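Local structure of cytochrome c-550-like protein (Thermosynechococcus elongatus, 4LJI) at residues 110-113 with 114-117; 42-45 with 46-50. The protein is a probable low-potential cytochrome c that carries one covalently bound heme c and can partially stand in for cytochrome c-550 (PsbV) of photosystem II. All coordinates share one frame; numbering follows the deposited sequence.

Contact 1 (110-113 with 114-117); sequences TTEQ and LETL
With its hydroxyl turned between the backbone N and the carbonyl carbon (chi1 69°), T116 hangs back over the preceding turn and reaches the carbonyl of Q113, whereas E115, its CG on the N side (chi1 -79°) and the rest of its chain extended, runs back alongside T111. T116 OG1 donates to Q113 O at 2.6 Å, approaching the carbonyl oxygen from one side, 18° out of the carbonyl plane. The same oxygen takes the amide of L117, here within the plane, so two donors grip it. A valine in its place would probably cost Q113 O the hydroxyl bond, leaving the L117 amide without its fellow donor there. T110 and Q113 form a capping box at the start of helix 111-127: Q113 N donates to T110 OG1 at 3.2 Å, and the side-chain oxygen returns the bond, Q113 OE1 accepting from T110 N at 2.9 Å on a lone pair in the amide's carbonyl plane. The first bond occupies a backbone N-H of the first turn; the second holds the Q113 carboxamide oxygen at the N-cap. Regular helical bonding starts at once, L114 N meeting T110 O at 3.0 Å in a nearly straight bond. On the outer side E115 OE1 lies 3.9 Å from T111 CG2, a loose alignment of two chains pointing the same way. L114 faces inward, its side chain packing on V83, Q86 and R87 of helix 79-87, while Q113 and T116 border L42 of helix 33-46.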
ATOM      1  N   THR A 110      -8.357  -8.908 -13.089  1.00 16.25           N
ATOM      2  CA  THR A 110      -9.459  -9.369 -13.960  1.00 18.43           C
ATOM      3  C   THR A 110     -10.746  -8.870 -13.330  1.00 19.78           C
ATOM      4  O   THR A 110     -10.758  -8.444 -12.173  1.00 19.14           O
ATOM      5  CB  THR A 110      -9.530 -10.874 -14.009  1.00 26.15           C
ATOM      6  OG1 THR A 110      -9.909 -11.382 -12.716  1.00 22.11           O
ATOM      7  CG2 THR A 110      -8.174 -11.454 -14.435  1.00 25.35           C
ATOM      8  N   THR A 111     -11.815  -8.914 -14.105  1.00 19.76           N
ATOM      9  CA  THR A 111     -13.163  -8.590 -13.659  1.00 19.78           C
ATOM     10  C   THR A 111     -13.509  -9.250 -12.328  1.00 25.25           C
ATOM     11  O   THR A 111     -13.945  -8.575 -11.407  1.00 18.80           O
ATOM     12  CB  THR A 111     -14.183  -9.062 -14.728  1.00 22.28           C
ATOM     13  OG1 THR A 111     -13.794  -8.502 -15.981  1.00 25.66           O
ATOM     14  CG2 THR A 111     -15.608  -8.627 -14.376  1.00 18.82           C
ATOM     15  N   GLU A 112     -13.320 -10.563 -12.239  1.00 20.73           N
ATOM     16  CA  GLU A 112     -13.695 -11.311 -11.045  1.00 19.08           C
ATOM     17  C   GLU A 112     -12.862 -10.899  -9.832  1.00 20.88           C
ATOM     18  O   GLU A 112     -13.376 -10.779  -8.720  1.00 23.13           O
ATOM     19  CB  GLU A 112     -13.546 -12.810 -11.274  1.00 22.46           C
ATOM     20  CG  GLU A 112     -14.591 -13.395 -12.233  1.00 25.72           C
ATOM     21  CD  GLU A 112     -14.042 -13.563 -13.637  1.00 31.99           C
ATOM     22  OE1 GLU A 112     -13.176 -12.746 -14.033  1.00 33.06           O
ATOM     23  OE2 GLU A 112     -14.480 -14.516 -14.343  1.00 41.09           O
ATOM     24  N   GLN A 113     -11.570 -10.716 -10.056  1.00 15.96           N
ATOM     25  CA  GLN A 113     -10.691 -10.252  -8.968  1.00 21.09           C
ATOM     26  C   GLN A 113     -11.150  -8.906  -8.431  1.00 20.22           C
ATOM     27  O   GLN A 113     -11.273  -8.721  -7.205  1.00 15.44           O
ATOM     28  CB  GLN A 113      -9.245 -10.120  -9.422  1.00 21.27           C
ATOM     29  CG  GLN A 113      -8.502 -11.422  -9.539  1.00 22.56           C
ATOM     30  CD  GLN A 113      -7.120 -11.217 -10.098  1.00 31.21           C
ATOM     31  OE1 GLN A 113      -6.937 -10.610 -11.155  1.00 32.31           O
ATOM     32  NE2 GLN A 113      -6.130 -11.698  -9.372  1.00 28.18           N
ATOM     33  N   LEU A 114     -11.393  -7.959  -9.331  1.00 15.50           N
ATOM     34  CA  LEU A 114     -11.865  -6.635  -8.938  1.00 16.38           C
ATOM     35  C   LEU A 114     -13.237  -6.702  -8.263  1.00 15.03           C
ATOM     36  O   LEU A 114     -13.503  -5.911  -7.338  1.00 16.06           O
ATOM     37  CB  LEU A 114     -11.911  -5.724 -10.151  1.00 24.34           C
ATOM     38  CG  LEU A 114     -11.686  -4.261  -9.886  1.00 25.95           C
ATOM     39  CD1 LEU A 114     -10.296  -4.089  -9.234  1.00 27.23           C
ATOM     40  CD2 LEU A 114     -11.761  -3.482 -11.152  1.00 19.65           C
ATOM     41  N   GLU A 115     -14.110  -7.624  -8.683  1.00 16.44           N
ATOM     42  CA  GLU A 115     -15.355  -7.868  -7.969  1.00 14.84           C
ATOM     43  C   GLU A 115     -15.123  -8.258  -6.526  1.00 17.19           C
ATOM     44  O   GLU A 115     -15.824  -7.776  -5.655  1.00 16.32           O
ATOM     45  CB  GLU A 115     -16.182  -8.977  -8.657  1.00 19.62           C
ATOM     46  CG  GLU A 115     -16.932  -8.517  -9.876  1.00 24.18           C
ATOM     47  CD  GLU A 115     -17.590  -9.652 -10.609  1.00 32.43           C
ATOM     48  OE1 GLU A 115     -18.256  -9.373 -11.624  1.00 37.93           O
ATOM     49  OE2 GLU A 115     -17.432 -10.810 -10.164  1.00 34.30           O
ATOM     50  N   THR A 116     -14.166  -9.144  -6.278  1.00 15.13           N
ATOM     51  CA  THR A 116     -13.941  -9.572  -4.906  1.00 13.93           C
ATOM     52  C   THR A 116     -13.353  -8.435  -4.062  1.00 19.62           C
ATOM     53  O   THR A 116     -13.641  -8.372  -2.880  1.00 14.79           O
ATOM     54  CB  THR A 116     -13.020 -10.791  -4.816  1.00 16.78           C
ATOM     55  OG1 THR A 116     -11.695 -10.399  -5.200  1.00 16.98           O
ATOM     56  CG2 THR A 116     -13.530 -11.936  -5.694  1.00 18.29           C
ATOM     57  N   LEU A 117     -12.547  -7.559  -4.674  1.00 13.86           N
ATOM     58  CA  LEU A 117     -11.989  -6.388  -3.965  1.00 11.97           C
ATOM     59  C   LEU A 117     -13.130  -5.414  -3.664  1.00 15.19           C
ATOM     60  O   LEU A 117     -13.243  -4.901  -2.546  1.00 13.03           O
ATOM     61  CB  LEU A 117     -10.868  -5.739  -4.791  1.00 13.16           C
ATOM     62  CG  LEU A 117     -10.263  -4.382  -4.432  1.00 15.26           C
ATOM     63  CD1 LEU A 117      -9.750  -4.431  -2.986  1.00 14.92           C
ATOM     64  CD2 LEU A 117      -9.110  -4.063  -5.389  1.00 15.15           C
TER

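Contact 2 (42-45 with 46-50); sequences LFEE and NCKNC. With HEC (heme c), chain C.
F43 and C47 meet where helix 33-46 ends and the CXXCH heme-attachment motif of c-type cytochromes begins, and this inner side is the tight part of the contact. The CB of C47 sits 3.7 Å from F43 CD1, off-centre against the ring in a CH-pi contact, and its sulfur lies obliquely beside the same ring, 5.0 Å from SG to the ring centroid. F43 CG, anti to the backbone N (chi1 178°), carries the phenyl group to this inner side, where F120 and L64 also meet it. C47 N donates to F43 O at 2.9 Å, tying the first heme-binding cysteine to the last turn of the helix just before its sulfur turns to the porphyrin. One residue earlier, N46 folds back beside L42: its ND2 donates to L42 O at 3.0 Å, on a lone pair in the carbonyl plane though 22° out of the amide's own plane, and the backbone N of N46 adds a weak bond to the same oxygen. The other end of this carboxamide is held too, OD1 accepting from W108 NE1, which fixes its rotation. The E44 and K48 side is looser. K48 stretches out fully extended, and its NZ stays 4.5 Å from E44 OE1, beyond a salt bridge; a water accepts weakly from K48 N and donates to E44 O. Beyond them the second subunit comes close, N49 OD1 accepting from N49 N of that chain. On the heme side both thioethers are closed: C47 SG is bonded to CAB of the heme at 1.7 Å, and C50 SG to its CAC at 1.9 Å.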
ATOM      1  N   LEU A  42      -6.239  -8.763  -1.933  1.00 11.84           N
ATOM      2  CA  LEU A  42      -6.025  -7.787  -2.988  1.00 11.16           C
ATOM      3  C   LEU A  42      -5.968  -6.364  -2.467  1.00 17.49           C
ATOM      4  O   LEU A  42      -5.209  -5.549  -2.959  1.00 15.16           O
ATOM      5  CB  LEU A  42      -7.134  -7.886  -4.061  1.00 15.20           C
ATOM      6  CG  LEU A  42      -6.989  -9.103  -4.928  1.00 19.12           C
ATOM      7  CD1 LEU A  42      -8.242  -9.229  -5.822  1.00 15.36           C
ATOM      8  CD2 LEU A  42      -5.714  -8.981  -5.792  1.00 17.38           C
ATOM      9  N   PHE A  43      -6.783  -6.055  -1.465  1.00 15.39           N
ATOM     10  CA  PHE A  43      -6.771  -4.721  -0.913  1.00 16.42           C
ATOM     11  C   PHE A  43      -5.428  -4.477  -0.203  1.00 14.20           C
ATOM     12  O   PHE A  43      -4.820  -3.429  -0.350  1.00 15.07           O
ATOM     13  CB  PHE A  43      -7.947  -4.574   0.042  1.00 12.02           C
ATOM     14  CG  PHE A  43      -8.036  -3.232   0.722  1.00 10.71           C
ATOM     15  CD1 PHE A  43      -8.703  -2.178   0.139  1.00 12.54           C
ATOM     16  CD2 PHE A  43      -7.449  -3.048   1.970  1.00 10.17           C
ATOM     17  CE1 PHE A  43      -8.802  -0.963   0.784  1.00 14.74           C
ATOM     18  CE2 PHE A  43      -7.577  -1.830   2.618  1.00 17.37           C
ATOM     19  CZ  PHE A  43      -8.218  -0.792   1.985  1.00 13.35           C
ATOM     20  N   GLU A  44      -5.014  -5.449   0.602  1.00 15.14           N
ATOM     21  CA  GLU A  44      -3.767  -5.325   1.358  1.00 17.00           C
ATOM     22  C   GLU A  44      -2.580  -5.157   0.434  1.00 20.72           C
ATOM     23  O   GLU A  44      -1.609  -4.498   0.802  1.00 22.04           O
ATOM     24  CB  GLU A  44      -3.542  -6.566   2.211  1.00 18.91           C
ATOM     25  CG  GLU A  44      -4.558  -6.722   3.304  1.00 23.76           C
ATOM     26  CD  GLU A  44      -4.338  -7.982   4.099  1.00 30.07           C
ATOM     27  OE1 GLU A  44      -4.491  -7.919   5.333  1.00 37.06           O
ATOM     28  OE2 GLU A  44      -3.993  -9.022   3.485  1.00 31.19           O
ATOM     29  N   GLU A  45      -2.650  -5.741  -0.765  1.00 20.05           N
ATOM     30  CA  GLU A  45      -1.506  -5.705  -1.675  1.00 21.22           C
ATOM     31  C   GLU A  45      -1.451  -4.462  -2.547  1.00 25.78           C
ATOM     32  O   GLU A  45      -0.366  -4.011  -2.940  1.00 24.18           O
ATOM     33  CB  GLU A  45      -1.428  -6.984  -2.533  1.00 20.39           C
ATOM     34  CG  GLU A  45      -1.351  -8.318  -1.738  1.00 35.22           C
ATOM     35  CD  GLU A  45      -0.188  -8.429  -0.729  1.00 44.81           C
ATOM     36  OE1 GLU A  45       0.765  -7.607  -0.758  1.00 43.46           O
ATOM     37  OE2 GLU A  45      -0.231  -9.369   0.103  1.00 49.31           O
ATOM     38  N   ASN A  46      -2.609  -3.873  -2.817  1.00 15.61           N
ATOM     39  CA  ASN A  46      -2.709  -2.853  -3.851  1.00 13.81           C
ATOM     40  C   ASN A  46      -3.180  -1.493  -3.400  1.00 13.47           C
ATOM     41  O   ASN A  46      -3.046  -0.521  -4.159  1.00 14.72           O
ATOM     42  CB  ASN A  46      -3.630  -3.334  -4.985  1.00 15.05           C
ATOM     43  CG  ASN A  46      -3.060  -4.520  -5.714  1.00 17.58           C
ATOM     44  OD1 ASN A  46      -2.045  -4.392  -6.416  1.00 22.13           O
ATOM     45  ND2 ASN A  46      -3.670  -5.693  -5.538  1.00 20.41           N
ATOM     46  N   CYS A  47      -3.801  -1.436  -2.226  1.00 15.30           N
ATOM     47  CA  CYS A  47      -4.572  -0.251  -1.849  1.00 13.45           C
ATOM     48  C   CYS A  47      -4.236   0.294  -0.468  1.00 14.38           C
ATOM     49  O   CYS A  47      -4.637   1.413  -0.117  1.00 13.57           O
ATOM     50  CB  CYS A  47      -6.097  -0.544  -1.890  1.00 10.73           C
ATOM     51  SG  CYS A  47      -6.593  -1.452  -3.346  1.00 14.90           S
ATOM     52  N   LYS A  48      -3.549  -0.512   0.332  1.00 15.59           N
ATOM     53  CA  LYS A  48      -3.400  -0.216   1.761  1.00 15.59           C
ATOM     54  C   LYS A  48      -2.525   0.997   2.103  1.00 13.87           C
ATOM     55  O   LYS A  48      -2.666   1.556   3.175  1.00 18.57           O
ATOM     56  CB  LYS A  48      -2.930  -1.463   2.534  1.00 16.15           C
ATOM     57  CG  LYS A  48      -3.130  -1.390   4.024  1.00 18.13           C
ATOM     58  CD  LYS A  48      -2.849  -2.752   4.617  1.00 18.93           C
ATOM     59  CE  LYS A  48      -2.719  -2.678   6.121  1.00 24.98           C
ATOM     60  NZ  LYS A  48      -2.649  -4.056   6.659  1.00 31.86           N
ATOM     61  N   ASN A  49      -1.612   1.393   1.221  1.00 16.10           N
ATOM     62  CA  ASN A  49      -0.773   2.550   1.560  1.00 17.79           C
ATOM     63  C   ASN A  49      -1.655   3.792   1.730  1.00 14.88           C
ATOM     64  O   ASN A  49      -1.355   4.655   2.524  1.00 14.33           O
ATOM     65  CB  ASN A  49       0.221   2.899   0.464  1.00 14.54           C
ATOM     66  CG  ASN A  49       1.188   1.780   0.107  1.00 11.07           C
ATOM     67  OD1 ASN A  49       2.010   2.001  -0.770  1.00 16.26           O
ATOM     68  ND2 ASN A  49       1.116   0.617   0.744  1.00 14.06           N
ATOM     69  N   CYS A  50      -2.744   3.892   0.941  1.00 12.06           N
ATOM     70  CA  CYS A  50      -3.586   5.076   0.987  1.00 10.37           C
ATOM     71  C   CYS A  50      -4.875   4.892   1.745  1.00 10.69           C
ATOM     72  O   CYS A  50      -5.507   5.864   2.163  1.00 12.13           O
ATOM     73  CB  CYS A  50      -3.881   5.566  -0.451  1.00 14.36           C
ATOM     74  SG  CYS A  50      -2.322   6.103  -1.305  1.00 16.02           S
TER
HETATM   75 FE   HEC C 301      -8.275   5.029  -3.844  1.00 13.28          FE
HETATM   76  CHA HEC C 301     -10.780   7.402  -3.732  1.00 19.35           C
HETATM   77  CHB HEC C 301     -10.630   2.512  -3.960  1.00 11.27           C
HETATM   78  CHC HEC C 301      -5.746   2.621  -4.269  1.00 13.24           C
HETATM   79  CHD HEC C 301      -5.945   7.378  -3.234  1.00 16.28           C
HETATM   80  NA  HEC C 301     -10.274   4.941  -3.795  1.00 11.28           N
HETATM   81  C1A HEC C 301     -11.110   6.058  -3.798  1.00 11.46           C
HETATM   82  C2A HEC C 301     -12.482   5.590  -3.804  1.00 14.00           C
HETATM   83  C3A HEC C 301     -12.423   4.232  -3.858  1.00 14.43           C
HETATM   84  C4A HEC C 301     -11.086   3.816  -3.897  1.00 12.67           C
HETATM   85  CMA HEC C 301     -13.604   3.299  -3.917  1.00 13.94           C
HETATM   86  CAA HEC C 301     -13.755   6.436  -3.749  1.00 12.12           C
HETATM   87  CBA HEC C 301     -14.123   6.782  -2.283  1.00 14.20           C
HETATM   88  CGA HEC C 301     -15.382   7.600  -2.137  1.00 16.34           C
HETATM   89  O1A HEC C 301     -16.116   7.881  -3.126  1.00 13.48           O
HETATM   90  O2A HEC C 301     -15.719   8.008  -0.978  1.00 16.25           O
HETATM   91  NB  HEC C 301      -8.182   2.955  -4.054  1.00 19.60           N
HETATM   92  C1B HEC C 301      -9.269   2.163  -4.120  1.00 10.49           C
HETATM   93  C2B HEC C 301      -8.847   0.827  -4.281  1.00 10.37           C
HETATM   94  C3B HEC C 301      -7.480   0.811  -4.412  1.00 10.73           C
HETATM   95  C4B HEC C 301      -7.074   2.215  -4.231  1.00 15.21           C
HETATM   96  CMB HEC C 301      -9.767  -0.368  -4.399  1.00 13.22           C
HETATM   97  CAB HEC C 301      -6.584  -0.356  -4.601  1.00 10.11           C
HETATM   98  CBB HEC C 301      -6.758  -0.946  -5.843  1.00 12.91           C
HETATM   99  NC  HEC C 301      -6.215   4.997  -3.758  1.00 10.47           N
HETATM  100  C1C HEC C 301      -5.393   3.925  -3.986  1.00 14.63           C
HETATM  101  C2C HEC C 301      -4.086   4.340  -3.705  1.00 16.13           C
HETATM  102  C3C HEC C 301      -4.120   5.681  -3.418  1.00 17.98           C
HETATM  103  C4C HEC C 301      -5.475   6.111  -3.460  1.00 18.05           C
HETATM  104  CMC HEC C 301      -2.853   3.449  -3.768  1.00 19.12           C
HETATM  105  CAC HEC C 301      -2.929   6.496  -3.022  1.00 15.87           C
HETATM  106  CBC HEC C 301      -1.892   6.671  -3.873  1.00 16.67           C
HETATM  107  ND  HEC C 301      -8.364   6.976  -3.537  1.00 18.50           N
HETATM  108  C1D HEC C 301      -7.286   7.756  -3.369  1.00 11.34           C
HETATM  109  C2D HEC C 301      -7.698   9.157  -3.294  1.00 13.48           C
HETATM  110  C3D HEC C 301      -9.040   9.178  -3.414  1.00 16.29           C
HETATM  111  C4D HEC C 301      -9.450   7.789  -3.552  1.00 13.03           C
HETATM  112  CMD HEC C 301      -6.780  10.347  -3.091  1.00 17.91           C
HETATM  113  CAD HEC C 301      -9.915  10.402  -3.429  1.00 18.63           C
HETATM  114  CBD HEC C 301     -10.240  10.692  -4.909  1.00 24.66           C
HETATM  115  CGD HEC C 301     -10.943  11.926  -5.442  1.00 26.81           C
HETATM  116  O1D HEC C 301     -11.933  12.455  -4.868  1.00 26.54           O
HETATM  117  O2D HEC C 301     -10.525  12.410  -6.523  1.00 34.53           O
HETATM  118  O   HOH W   1      -0.596  -2.154   0.027  1.00 18.59           O

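In the fold
Contact 2 ends helix 33-46 and starts the heme-attachment segment, whereas contact 1 opens the later helix 111-127; their centres lie about 14 Å apart, yet the two helices touch directly. L42 CD1 packs 3.4 Å from Q113 O, and L117 CD1 meets F43 CB at 3.5 Å. From contact 1, L117 reaches the cofactor: its CD2 stands 4.2 Å from C47 SG, and its side chain is about 4 Å from the heme at the nearest atoms. F43 in turn lies about 4 Å, side chain to side chain, from H51, an axial ligand of the iron, with C101 as the other.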